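Local coordinates for Proline/betaine transporter, RALF (Rickettsia prowazekii str. Madrid E, PDB 4D7R), which probably acts as a guanine-nucleotide exchange factor, here as an engineered chimera of the Rickettsia RalF Sec7 domain and the Legionella RalF capping domain, at residues N149-S154 with D203-K208; A162-M167 with K189-G194; M183-L188 with K208-I213. All coordinates share one frame; numbering follows the deposited sequence.

Contact 1 of 3, residues N149-S154 with D203-K208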
ATOM      1  N   ASN A 149     -15.625  10.880  21.269  1.00 22.83           N
ATOM      2  CA  ASN A 149     -15.339  12.117  22.009  1.00 22.73           C
ATOM      3  C   ASN A 149     -14.814  11.925  23.432  1.00 25.57           C
ATOM      4  O   ASN A 149     -14.887  12.857  24.220  1.00 26.53           O
ATOM      5  CB  ASN A 149     -16.536  13.095  21.949  1.00 23.98           C
ATOM      6  CG  ASN A 149     -17.104  13.271  20.564  1.00 35.12           C
ATOM      7  OD1 ASN A 149     -16.381  13.498  19.587  1.00 26.37           O
ATOM      8  ND2 ASN A 149     -18.413  13.151  20.451  1.00 26.62           N
ATOM      9  N   ILE A 150     -14.246  10.740  23.758  1.00 20.49           N
ATOM     10  CA  ILE A 150     -13.664  10.508  25.083  1.00 19.92           C
ATOM     11  C   ILE A 150     -12.278  11.194  25.126  1.00 23.12           C
ATOM     12  O   ILE A 150     -12.088  12.115  25.902  1.00 23.99           O
ATOM     13  CB  ILE A 150     -13.610   9.006  25.502  1.00 22.72           C
ATOM     14  CG1 ILE A 150     -15.035   8.389  25.593  1.00 23.24           C
ATOM     15  CG2 ILE A 150     -12.862   8.858  26.841  1.00 23.42           C
ATOM     16  CD1 ILE A 150     -15.063   6.866  25.668  1.00 29.97           C
ATOM     17  N   ASP A 151     -11.336  10.758  24.271  1.00 20.64           N
ATOM     18  CA  ASP A 151      -9.987  11.318  24.184  1.00 20.29           C
ATOM     19  C   ASP A 151      -9.755  11.940  22.821  1.00 22.07           C
ATOM     20  O   ASP A 151      -8.877  12.794  22.676  1.00 21.79           O
ATOM     21  CB  ASP A 151      -8.945  10.222  24.415  1.00 22.44           C
ATOM     22  CG  ASP A 151      -9.028   9.558  25.771  1.00 32.11           C
ATOM     23  OD1 ASP A 151      -8.874  10.264  26.781  1.00 31.39           O
ATOM     24  OD2 ASP A 151      -9.239   8.320  25.817  1.00 35.97           O
ATOM     25  N   ILE A 152     -10.520  11.486  21.814  1.00 16.50           N
ATOM     26  CA  ILE A 152     -10.397  11.943  20.427  1.00 15.78           C
ATOM     27  C   ILE A 152     -11.748  12.455  19.982  1.00 19.36           C
ATOM     28  O   ILE A 152     -12.750  11.763  20.146  1.00 17.59           O
ATOM     29  CB  ILE A 152      -9.861  10.811  19.499  1.00 17.34           C
ATOM     30  CG1 ILE A 152      -8.530  10.182  20.041  1.00 16.07           C
ATOM     31  CG2 ILE A 152      -9.747  11.290  18.047  1.00 17.86           C
ATOM     32  CD1 ILE A 152      -8.061   8.879  19.309  1.00 12.57           C
ATOM     33  N   ASN A 153     -11.761  13.657  19.403  1.00 17.05           N
ATOM     34  CA  ASN A 153     -12.975  14.379  19.038  1.00 17.93           C
ATOM     35  C   ASN A 153     -13.536  14.202  17.636  1.00 21.48           C
ATOM     36  O   ASN A 153     -14.654  14.656  17.392  1.00 22.69           O
ATOM     37  CB  ASN A 153     -12.819  15.855  19.371  1.00 18.47           C
ATOM     38  CG  ASN A 153     -12.660  16.161  20.834  1.00 25.59           C
ATOM     39  OD1 ASN A 153     -13.136  15.438  21.708  1.00 21.48           O
ATOM     40  ND2 ASN A 153     -11.979  17.257  21.123  1.00 26.99           N
ATOM     41  N   SER A 154     -12.764  13.607  16.699  1.00 17.11           N
ATOM     42  CA  SER A 154     -13.216  13.389  15.319  1.00 17.45           C
ATOM     43  C   SER A 154     -12.409  12.287  14.658  1.00 20.99           C
ATOM     44  O   SER A 154     -11.336  11.915  15.167  1.00 19.30           O
ATOM     45  CB  SER A 154     -13.103  14.671  14.483  1.00 19.63           C
ATOM     46  OG  SER A 154     -11.750  14.950  14.140  1.00 21.05           O
ATOM     47  N   ASP A 203      -2.852  16.167  27.789  0.50 18.78           N
ATOM     48  CA  ASP A 203      -1.404  16.055  27.966  0.50 18.00           C
ATOM     49  C   ASP A 203      -0.952  14.634  28.273  0.50 20.46           C
ATOM     50  O   ASP A 203      -0.146  14.094  27.515  0.50 19.16           O
ATOM     51  CB  ASP A 203      -0.903  17.030  29.046  0.50 20.75           C
ATOM     52  CG  ASP A 203       0.597  17.179  29.010  0.50 23.85           C
ATOM     53  OD1 ASP A 203       1.108  17.715  28.016  0.50 22.78           O
ATOM     54  OD2 ASP A 203       1.261  16.698  29.950  0.50 29.03           O
ATOM     55  N   ASN A 204      -1.484  14.023  29.360  1.00 17.91           N
ATOM     56  CA  ASN A 204      -1.121  12.626  29.730  1.00 18.85           C
ATOM     57  C   ASN A 204      -1.509  11.620  28.665  1.00 19.71           C
ATOM     58  O   ASN A 204      -0.799  10.632  28.498  1.00 19.18           O
ATOM     59  CB  ASN A 204      -1.669  12.168  31.080  1.00 20.00           C
ATOM     60  CG  ASN A 204      -0.918  10.955  31.642  1.00 38.11           C
ATOM     61  OD1 ASN A 204       0.329  10.920  31.729  1.00 29.15           O
ATOM     62  ND2 ASN A 204      -1.661   9.956  32.091  1.00 23.47           N
ATOM     63  N   PHE A 205      -2.619  11.847  27.946  1.00 18.65           N
ATOM     64  CA  PHE A 205      -3.030  10.941  26.864  1.00 17.85           C
ATOM     65  C   PHE A 205      -1.880  10.836  25.812  1.00 21.48           C
ATOM     66  O   PHE A 205      -1.547   9.741  25.354  1.00 22.27           O
ATOM     67  CB  PHE A 205      -4.336  11.452  26.211  1.00 18.09           C
ATOM     68  CG  PHE A 205      -4.787  10.690  24.987  1.00 18.91           C
ATOM     69  CD1 PHE A 205      -5.381   9.435  25.108  1.00 22.09           C
ATOM     70  CD2 PHE A 205      -4.628  11.229  23.712  1.00 20.04           C
ATOM     71  CE1 PHE A 205      -5.783   8.719  23.973  1.00 21.36           C
ATOM     72  CE2 PHE A 205      -5.045  10.528  22.584  1.00 22.35           C
ATOM     73  CZ  PHE A 205      -5.601   9.264  22.719  1.00 20.70           C
ATOM     74  N   LEU A 206      -1.249  11.977  25.489  1.00 18.36           N
ATOM     75  CA  LEU A 206      -0.143  12.024  24.524  1.00 17.38           C
ATOM     76  C   LEU A 206       1.162  11.546  25.138  1.00 21.06           C
ATOM     77  O   LEU A 206       1.963  10.907  24.446  1.00 20.88           O
ATOM     78  CB  LEU A 206       0.032  13.424  23.911  1.00 17.27           C
ATOM     79  CG  LEU A 206      -1.108  13.985  23.077  1.00 20.74           C
ATOM     80  CD1 LEU A 206      -0.782  15.390  22.607  1.00 20.46           C
ATOM     81  CD2 LEU A 206      -1.429  13.092  21.871  1.00 21.68           C
ATOM     82  N   LYS A 207       1.377  11.839  26.442  1.00 17.43           N
ATOM     83  CA  LYS A 207       2.576  11.416  27.174  1.00 17.80           C
ATOM     84  C   LYS A 207       2.675   9.903  27.205  1.00 21.50           C
ATOM     85  O   LYS A 207       3.761   9.361  26.970  1.00 20.25           O
ATOM     86  CB  LYS A 207       2.616  12.018  28.587  1.00 20.57           C
ATOM     87  CG  LYS A 207       3.940  11.795  29.361  1.00 27.31           C
ATOM     88  CD  LYS A 207       5.194  12.269  28.599  1.00 34.54           C
ATOM     89  CE  LYS A 207       6.414  12.473  29.480  1.00 40.88           C
ATOM     90  NZ  LYS A 207       6.840  11.225  30.165  1.00 46.77           N
ATOM     91  N   LYS A 208       1.526   9.232  27.440  1.00 17.81           N
ATOM     92  CA  LYS A 208       1.438   7.776  27.487  1.00 18.50           C
ATOM     93  C   LYS A 208       1.815   7.196  26.133  1.00 20.06           C
ATOM     94  O   LYS A 208       2.539   6.209  26.100  1.00 20.32           O
ATOM     95  CB  LYS A 208       0.043   7.315  27.910  1.00 21.95           C
ATOM     96  CG  LYS A 208      -0.253   7.489  29.403  1.00 39.33           C
TER

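Contact 2 of 3, residues A162-M167 with K189-G194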
ATOM      1  N   ALA A 162      -2.713   8.995  14.552  1.00 13.19           N
ATOM      2  CA  ALA A 162      -2.136   7.739  14.132  1.00 13.72           C
ATOM      3  C   ALA A 162      -0.902   7.966  13.234  1.00 16.83           C
ATOM      4  O   ALA A 162       0.102   7.371  13.467  1.00 15.00           O
ATOM      5  CB  ALA A 162      -3.153   6.879  13.424  1.00 14.80           C
ATOM      6  N   TYR A 163      -0.997   8.849  12.240  1.00 13.68           N
ATOM      7  CA  TYR A 163       0.138   9.065  11.364  1.00 14.16           C
ATOM      8  C   TYR A 163       1.306   9.749  12.073  1.00 17.31           C
ATOM      9  O   TYR A 163       2.434   9.410  11.814  1.00 17.84           O
ATOM     10  CB  TYR A 163      -0.205   9.629   9.980  1.00 15.53           C
ATOM     11  CG  TYR A 163      -0.440  11.097   9.790  1.00 14.87           C
ATOM     12  CD1 TYR A 163       0.547  12.017  10.007  1.00 16.11           C
ATOM     13  CD2 TYR A 163      -1.654  11.560   9.314  1.00 15.39           C
ATOM     14  CE1 TYR A 163       0.316  13.338   9.818  1.00 16.88           C
ATOM     15  CE2 TYR A 163      -1.874  12.873   9.119  1.00 15.06           C
ATOM     16  CZ  TYR A 163      -0.888  13.758   9.362  1.00 22.89           C
ATOM     17  OH  TYR A 163      -1.104  15.059   9.157  1.00 27.50           O
ATOM     18  N   GLN A 164       0.994  10.626  13.030  1.00 12.92           N
ATOM     19  CA  GLN A 164       2.025  11.298  13.821  1.00 12.95           C
ATOM     20  C   GLN A 164       2.730  10.289  14.738  1.00 17.54           C
ATOM     21  O   GLN A 164       3.926  10.417  14.956  1.00 16.86           O
ATOM     22  CB  GLN A 164       1.462  12.496  14.617  1.00 13.92           C
ATOM     23  CG  GLN A 164       1.039  13.683  13.755  1.00 17.40           C
ATOM     24  CD  GLN A 164       2.160  14.622  13.368  1.00 31.27           C
ATOM     25  OE1 GLN A 164       3.241  14.641  13.963  1.00 23.53           O
ATOM     26  NE2 GLN A 164       1.877  15.505  12.426  1.00 23.62           N
ATOM     27  N   THR A 165       2.002   9.267  15.230  1.00 14.54           N
ATOM     28  CA  THR A 165       2.540   8.231  16.127  1.00 14.45           C
ATOM     29  C   THR A 165       3.464   7.322  15.323  1.00 16.25           C
ATOM     30  O   THR A 165       4.529   6.937  15.802  1.00 15.30           O
ATOM     31  CB  THR A 165       1.389   7.450  16.810  1.00 17.02           C
ATOM     32  OG1 THR A 165       0.610   8.335  17.595  1.00 14.46           O
ATOM     33  CG2 THR A 165       1.889   6.332  17.706  1.00 17.39           C
ATOM     34  N   ILE A 166       3.026   6.954  14.110  1.00 13.36           N
ATOM     35  CA  ILE A 166       3.807   6.117  13.189  1.00 12.50           C
ATOM     36  C   ILE A 166       5.120   6.857  12.813  1.00 16.21           C
ATOM     37  O   ILE A 166       6.190   6.260  12.843  1.00 15.41           O
ATOM     38  CB  ILE A 166       2.934   5.743  11.953  1.00 13.95           C
ATOM     39  CG1 ILE A 166       1.848   4.708  12.346  1.00 13.94           C
ATOM     40  CG2 ILE A 166       3.808   5.219  10.836  1.00 13.75           C
ATOM     41  CD1 ILE A 166       0.720   4.533  11.367  1.00 19.59           C
ATOM     42  N   MET A 167       5.044   8.165  12.541  1.00 14.03           N
ATOM     43  CA  MET A 167       6.239   8.948  12.218  1.00 13.11           C
ATOM     44  C   MET A 167       7.118   9.118  13.468  1.00 16.16           C
ATOM     45  O   MET A 167       8.346   9.092  13.350  1.00 14.97           O
ATOM     46  CB  MET A 167       5.860  10.322  11.634  1.00 16.03           C
ATOM     47  CG  MET A 167       5.626  10.312  10.122  1.00 19.73           C
ATOM     48  SD  MET A 167       6.967   9.585   9.115  1.00 23.60           S
ATOM     49  CE  MET A 167       8.429  10.517   9.677  1.00 21.81           C
ATOM     50  N   LYS A 189       3.662  17.453  21.123  1.00 22.26           N
ATOM     51  CA  LYS A 189       2.539  18.259  21.625  1.00 22.33           C
ATOM     52  C   LYS A 189       2.243  19.408  20.679  1.00 27.57           C
ATOM     53  O   LYS A 189       1.078  19.615  20.341  1.00 26.27           O
ATOM     54  CB  LYS A 189       2.871  18.835  22.997  1.00 26.54           C
ATOM     55  CG  LYS A 189       2.331  18.075  24.182  1.00 42.19           C
ATOM     56  CD  LYS A 189       2.884  18.679  25.465  1.00 53.36           C
ATOM     57  CE  LYS A 189       2.227  19.961  25.913  1.00 61.93           C
ATOM     58  NZ  LYS A 189       2.617  20.288  27.311  1.00 72.25           N
ATOM     59  N   ASN A 190       3.311  20.141  20.243  1.00 26.47           N
ATOM     60  CA  ASN A 190       3.248  21.283  19.327  1.00 26.58           C
ATOM     61  C   ASN A 190       2.666  20.889  17.972  1.00 29.16           C
ATOM     62  O   ASN A 190       1.801  21.593  17.456  1.00 28.40           O
ATOM     63  CB  ASN A 190       4.627  21.935  19.179  1.00 31.57           C
ATOM     64  CG  ASN A 190       4.616  23.220  18.377  1.00 55.70           C
ATOM     65  OD1 ASN A 190       4.156  24.271  18.845  1.00 55.38           O
ATOM     66  ND2 ASN A 190       5.109  23.158  17.144  1.00 41.67           N
ATOM     67  N   ASN A 191       3.104  19.751  17.412  1.00 25.29           N
ATOM     68  CA  ASN A 191       2.603  19.237  16.136  1.00 24.09           C
ATOM     69  C   ASN A 191       1.114  18.930  16.195  1.00 27.80           C
ATOM     70  O   ASN A 191       0.406  19.107  15.202  1.00 26.96           O
ATOM     71  CB  ASN A 191       3.365  17.970  15.730  1.00 24.73           C
ATOM     72  CG  ASN A 191       4.630  18.254  14.944  1.00 43.93           C
ATOM     73  OD1 ASN A 191       4.867  17.680  13.881  1.00 42.93           O
ATOM     74  ND2 ASN A 191       5.464  19.142  15.442  1.00 35.36           N
ATOM     75  N   LEU A 192       0.643  18.486  17.367  1.00 23.18           N
ATOM     76  CA  LEU A 192      -0.732  18.083  17.559  1.00 21.61           C
ATOM     77  C   LEU A 192      -1.617  19.138  18.202  1.00 26.20           C
ATOM     78  O   LEU A 192      -2.784  18.854  18.472  1.00 25.28           O
ATOM     79  CB  LEU A 192      -0.770  16.774  18.349  1.00 20.69           C
ATOM     80  CG  LEU A 192      -0.179  15.545  17.639  1.00 22.50           C
ATOM     81  CD1 LEU A 192       0.003  14.440  18.622  1.00 22.77           C
ATOM     82  CD2 LEU A 192      -1.100  15.061  16.512  1.00 25.62           C
ATOM     83  N   LYS A 193      -1.076  20.348  18.429  1.00 25.20           N
ATOM     84  CA  LYS A 193      -1.815  21.461  19.044  1.00 26.17           C
ATOM     85  C   LYS A 193      -2.995  21.816  18.153  1.00 30.09           C
ATOM     86  O   LYS A 193      -2.815  21.955  16.942  1.00 30.11           O
ATOM     87  CB  LYS A 193      -0.899  22.682  19.245  1.00 29.98           C
ATOM     88  CG  LYS A 193      -1.542  23.752  20.126  1.00 39.70           C
ATOM     89  CD  LYS A 193      -0.757  25.059  20.182  1.00 50.82           C
ATOM     90  CE  LYS A 193      -1.466  26.079  21.044  1.00 68.66           C
ATOM     91  NZ  LYS A 193      -0.693  27.347  21.165  1.00 82.23           N
ATOM     92  N   GLY A 194      -4.189  21.879  18.743  1.00 26.45           N
ATOM     93  CA  GLY A 194      -5.416  22.200  18.022  1.00 26.30           C
ATOM     94  C   GLY A 194      -5.897  21.206  16.969  1.00 29.64           C
ATOM     95  O   GLY A 194      -6.844  21.520  16.239  1.00 30.11           O
TER

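Contact 3 of 3, residues M183-L188 with K208-I213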
ATOM      1  N   MET A 183      12.757  13.830  18.182  1.00 21.42           N
ATOM      2  CA  MET A 183      11.595  14.657  18.527  1.00 22.17           C
ATOM      3  C   MET A 183      11.307  14.517  20.026  1.00 24.03           C
ATOM      4  O   MET A 183      11.370  13.413  20.556  1.00 23.86           O
ATOM      5  CB  MET A 183      10.389  14.235  17.658  1.00 24.84           C
ATOM      6  CG  MET A 183       9.170  15.116  17.820  1.00 30.27           C
ATOM      7  SD  MET A 183       7.738  14.422  16.945  1.00 35.59           S
ATOM      8  CE  MET A 183       7.349  15.788  15.850  1.00 33.05           C
ATOM      9  N   THR A 184      11.118  15.644  20.726  1.00 19.76           N
ATOM     10  CA  THR A 184      10.858  15.640  22.165  1.00 19.07           C
ATOM     11  C   THR A 184       9.355  15.512  22.345  1.00 23.51           C
ATOM     12  O   THR A 184       8.610  15.753  21.398  1.00 21.06           O
ATOM     13  CB  THR A 184      11.335  16.958  22.804  1.00 25.83           C
ATOM     14  OG1 THR A 184      10.510  18.016  22.305  1.00 24.83           O
ATOM     15  CG2 THR A 184      12.845  17.237  22.577  1.00 24.76           C
ATOM     16  N   PHE A 185       8.898  15.190  23.558  1.00 22.16           N
ATOM     17  CA  PHE A 185       7.462  15.119  23.829  1.00 20.76           C
ATOM     18  C   PHE A 185       6.803  16.496  23.560  1.00 24.14           C
ATOM     19  O   PHE A 185       5.752  16.555  22.924  1.00 23.16           O
ATOM     20  CB  PHE A 185       7.191  14.591  25.250  1.00 22.24           C
ATOM     21  CG  PHE A 185       5.754  14.750  25.664  1.00 23.29           C
ATOM     22  CD1 PHE A 185       4.744  14.073  24.995  1.00 24.13           C
ATOM     23  CD2 PHE A 185       5.402  15.627  26.686  1.00 26.26           C
ATOM     24  CE1 PHE A 185       3.405  14.284  25.325  1.00 24.85           C
ATOM     25  CE2 PHE A 185       4.064  15.808  27.041  1.00 28.57           C
ATOM     26  CZ  PHE A 185       3.075  15.127  26.361  1.00 24.58           C
ATOM     27  N   GLU A 186       7.487  17.597  23.947  1.00 22.16           N
ATOM     28  CA  GLU A 186       7.050  18.972  23.708  1.00 22.03           C
ATOM     29  C   GLU A 186       6.836  19.241  22.207  1.00 24.76           C
ATOM     30  O   GLU A 186       5.841  19.865  21.829  1.00 23.81           O
ATOM     31  CB  GLU A 186       8.064  19.970  24.314  1.00 24.53           C
ATOM     32  CG  GLU A 186       8.182  19.928  25.836  1.00 33.14           C
ATOM     33  CD  GLU A 186       8.841  18.724  26.498  1.00 57.94           C
ATOM     34  OE1 GLU A 186       9.673  18.040  25.854  1.00 33.50           O
ATOM     35  OE2 GLU A 186       8.502  18.455  27.674  1.00 61.38           O
ATOM     36  N   GLN A 187       7.722  18.694  21.350  1.00 21.44           N
ATOM     37  CA  GLN A 187       7.635  18.857  19.908  1.00 21.75           C
ATOM     38  C   GLN A 187       6.450  18.053  19.337  1.00 25.41           C
ATOM     39  O   GLN A 187       5.774  18.518  18.414  1.00 25.89           O
ATOM     40  CB  GLN A 187       8.989  18.544  19.247  1.00 23.11           C
ATOM     41  CG  GLN A 187      10.033  19.648  19.527  1.00 29.62           C
ATOM     42  CD  GLN A 187      11.497  19.282  19.319  1.00 42.11           C
ATOM     43  OE1 GLN A 187      11.899  18.109  19.275  1.00 27.76           O
ATOM     44  NE2 GLN A 187      12.343  20.304  19.237  1.00 28.34           N
ATOM     45  N   LEU A 188       6.145  16.889  19.943  1.00 21.80           N
ATOM     46  CA  LEU A 188       4.975  16.107  19.542  1.00 20.24           C
ATOM     47  C   LEU A 188       3.722  16.898  19.898  1.00 23.67           C
ATOM     48  O   LEU A 188       2.852  17.045  19.049  1.00 23.66           O
ATOM     49  CB  LEU A 188       4.934  14.719  20.206  1.00 20.32           C
ATOM     50  CG  LEU A 188       3.701  13.835  19.876  1.00 22.04           C
ATOM     51  CD1 LEU A 188       3.680  13.387  18.418  1.00 20.86           C
ATOM     52  CD2 LEU A 188       3.640  12.641  20.792  1.00 24.74           C
ATOM     53  N   LYS A 208       1.526   9.232  27.440  1.00 17.81           N
ATOM     54  CA  LYS A 208       1.438   7.776  27.487  1.00 18.50           C
ATOM     55  C   LYS A 208       1.815   7.196  26.133  1.00 20.06           C
ATOM     56  O   LYS A 208       2.539   6.209  26.100  1.00 20.32           O
ATOM     57  CB  LYS A 208       0.043   7.315  27.910  1.00 21.95           C
ATOM     58  CG  LYS A 208      -0.253   7.489  29.403  1.00 39.33           C
ATOM     59  N   ILE A 209       1.375   7.832  25.014  1.00 16.00           N
ATOM     60  CA  ILE A 209       1.734   7.364  23.655  1.00 14.23           C
ATOM     61  C   ILE A 209       3.240   7.561  23.417  1.00 17.30           C
ATOM     62  O   ILE A 209       3.942   6.627  23.002  1.00 14.95           O
ATOM     63  CB  ILE A 209       0.887   8.050  22.537  1.00 15.36           C
ATOM     64  CG1 ILE A 209      -0.605   7.700  22.634  1.00 14.56           C
ATOM     65  CG2 ILE A 209       1.426   7.682  21.117  1.00 14.78           C
ATOM     66  CD1 ILE A 209      -1.490   8.739  21.811  1.00 15.15           C
ATOM     67  N   TYR A 210       3.727   8.777  23.682  1.00 16.15           N
ATOM     68  CA  TYR A 210       5.134   9.115  23.513  1.00 17.12           C
ATOM     69  C   TYR A 210       6.041   8.145  24.292  1.00 20.58           C
ATOM     70  O   TYR A 210       6.931   7.568  23.680  1.00 19.31           O
ATOM     71  CB  TYR A 210       5.410  10.588  23.859  1.00 17.63           C
ATOM     72  CG  TYR A 210       6.834  11.021  23.574  1.00 18.18           C
ATOM     73  CD1 TYR A 210       7.866  10.736  24.470  1.00 19.97           C
ATOM     74  CD2 TYR A 210       7.153  11.720  22.412  1.00 19.36           C
ATOM     75  CE1 TYR A 210       9.183  11.107  24.200  1.00 21.45           C
ATOM     76  CE2 TYR A 210       8.471  12.080  22.121  1.00 20.03           C
ATOM     77  CZ  TYR A 210       9.484  11.767  23.018  1.00 25.96           C
ATOM     78  OH  TYR A 210      10.787  12.133  22.766  1.00 26.94           O
ATOM     79  N   ASP A 211       5.774   7.922  25.603  1.00 19.82           N
ATOM     80  CA  ASP A 211       6.593   7.043  26.456  1.00 19.47           C
ATOM     81  C   ASP A 211       6.596   5.585  26.022  1.00 20.90           C
ATOM     82  O   ASP A 211       7.656   4.953  26.009  1.00 20.54           O
ATOM     83  CB  ASP A 211       6.162   7.137  27.940  1.00 21.20           C
ATOM     84  CG  ASP A 211       6.395   8.462  28.638  1.00 25.70           C
ATOM     85  OD1 ASP A 211       7.143   9.304  28.095  1.00 24.01           O
ATOM     86  OD2 ASP A 211       5.866   8.639  29.757  1.00 25.48           O
ATOM     87  N   GLU A 212       5.411   5.042  25.676  1.00 16.54           N
ATOM     88  CA  GLU A 212       5.285   3.650  25.274  1.00 15.40           C
ATOM     89  C   GLU A 212       5.969   3.380  23.938  1.00 18.02           C
ATOM     90  O   GLU A 212       6.641   2.365  23.822  1.00 17.76           O
ATOM     91  CB  GLU A 212       3.834   3.167  25.272  1.00 16.29           C
ATOM     92  CG  GLU A 212       3.212   3.090  26.664  1.00 33.40           C
ATOM     93  CD  GLU A 212       3.895   2.179  27.667  1.00 65.87           C
ATOM     94  OE1 GLU A 212       4.183   1.010  27.320  1.00 69.57           O
ATOM     95  OE2 GLU A 212       4.129   2.633  28.809  1.00 65.63           O
ATOM     96  N   ILE A 213       5.829   4.275  22.989  1.00 16.13           N
ATOM     97  CA  ILE A 213       6.472   4.125  21.721  1.00 16.48           C
ATOM     98  C   ILE A 213       7.988   4.204  21.905  1.00 18.77           C
ATOM     99  O   ILE A 213       8.695   3.479  21.297  1.00 19.84           O
ATOM    100  CB  ILE A 213       5.974   5.175  20.734  1.00 20.30           C
ATOM    101  CG1 ILE A 213       4.604   4.779  20.274  1.00 21.20           C
ATOM    102  CG2 ILE A 213       6.885   5.266  19.512  1.00 23.36           C
ATOM    103  CD1 ILE A 213       4.630   3.515  19.442  1.00 26.04           C
TER

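Contact 1 of 3, residues N149-S154 with D203-K208
Asp151 is the first residue of the loop 149-154 to meet helix 203-215, and it does so over a face of the Phe205 ring. Its CB sits 3.5 Å from Phe205 CE1 and 3.8 Å from the ring centroid, a CH-pi contact displaced toward the rim on the CE1 side. With CG anti to the carbonyl carbon (chi1 -61°), the carboxylate extends over the CD1-CE1 side of the ring and lies almost flat against it, the two planes 15° apart. Asp151 CG is 3.7 Å from Phe205 CD1, and OD2 is 3.9 Å from Phe205 CE1. Packing and the CH-pi contact carry the pair; no polar bond joins the segments. All of this lies in the Rickettsia Sec7 part of the fusion, an all-helical fold, where the loop between helices 129-146 and 155-173 is met by the first turn of helix 203-215. Ile152, the next residue, is buried, and its CG1 comes within 4.1 Å of Phe205 CZ, the two side chains crossing at about a right angle. Ile152 also packs on Ala157 and Leu161 of helix 155-173 and on Tyr112, and since Phe205 touches Leu161 and Tyr112 as well, both side chains share one apolar patch. Phe205 gets there because CG is anti to its backbone N (chi1 174°), which throws the ring out from the helix toward the loop. Asn153 is tied through its N to Asn196 OD1, and Ser154, the N-cap of helix 155-173, uses OG to accept from Ala157 N.

Contact 2 of 3, residues A162-M167 with K189-G194
Gln164, on helix 155-173, and Leu192, just past the end of helix 185-191, make the nearest backbone approach of the two segments, with CA atoms 8.2 Å apart, so side chains have to fill the gap. Gln164 supplies about half of the buried surface. Its CG stands anti to the carbonyl carbon and the chain then bends at chi2 (-83°), presenting the methylenes to one neighbour and the amide to another. The aliphatic half runs alongside Leu192 in the opposite direction: Gln164 CG lies 3.8 Å from Leu192 CD2, and Gln164 CB is 4.1 Å from the same methyl. Leu192 is buried, and packs on Leu206 of helix 203-215 as well. Both segments belong to the Rickettsia Sec7 part, where helix 155-173 probably carries, as in other Sec7 domains, the second of the two motifs that form the Arf-binding groove. At the amide end, Gln164 crosses Asn191 at about a right angle, with the amide planes 72° apart. The atoms that come closest are two acceptors, Gln164 OE1 and Asn191 OD1, at 3.4 Å; as modelled they form no hydrogen bond. Gln164 OE1 also lies 3.8 Å from Asn191 CB. Asn191 ND2 is turned back to its own helix, where it makes a weak bond to Gln187 O. Elsewhere on helix 155-173, Tyr163 stacks on Trp277 and Met167 touches Phe280 and Phe281, all on helix 276-282 of the Legionella capping part, a contact between parts of different origin and so not to be read as a natural pairing.

Contact 3 of 3, residues M183-L188 with K208-I213
The Tyr210 ring lies with one face against the start of helix 185-191. Phe185 CB stands over that face, 3.9 Å from the centroid and almost on the ring normal, a CH-pi contact, while Phe185 N also lies over this face, 3.5 Å from Tyr210 CE2. The Phe185 ring turns its edge toward the same tyrosine in an offset edge-to-face pair, centroids 5.8 Å apart and planes at 69°, and its CD1 reaches Tyr210 CB at 3.7 Å. Two groups from 183-188 sit at the edge of Tyr210, near its plane: Leu188 CD2, 4.0 Å from Tyr210 CD2, and Met183 O. The latter accepts from the hydroxyl, Tyr210 OH to Met183 O being 2.6 Å; the donor lies in the carbonyl plane, on a lone pair, at a C=O...donor angle of 142°. CG anti to the backbone N (chi1 -175°) extends Tyr210 straight from helix 203-215 toward this carbonyl, and the bond together with the covered face fixes the ring's rotation. Tyr210 also touches Leu168 of helix 155-173. Just beyond Met183, Gln187 N donates to Thr184 OG1 at 3.0 Å, and Thr184 N donates back to Gln187 OE1. Tyr210 thus packs on the backbone and side chains of the first turn of helix 185-191, a turn opened by a capping box, in the Rickettsia Sec7 part.

Overall arrangement
All three contacts lie in the Sec7 part, their centres 9 to 13 Å apart. Contact 1 joins the loop 149-154 to helix 203-215, contact 2 helix 155-173 to the end of helix 185-191, and contact 3 helix 185-191 to helix 203-215. Along the chain contact 2 is nested within the loop closed by contact 1, and both cross contact 3. A salt bridge, Asp203 OD1 to Lys189 NZ at 3.1 Å, links contacts 1 and 2. Contacts 1 and 3 both use helix 203-215, and Phe185 CE1 packs 3.4 Å from Lys207 N. Thr165 OG1 lies 3.7 Å from Ile209 CG2, between contacts 2 and 3. Helix 155-173, as in other Sec7 domains, probably lines the Arf-binding groove, so contact 2 packs against a groove helix.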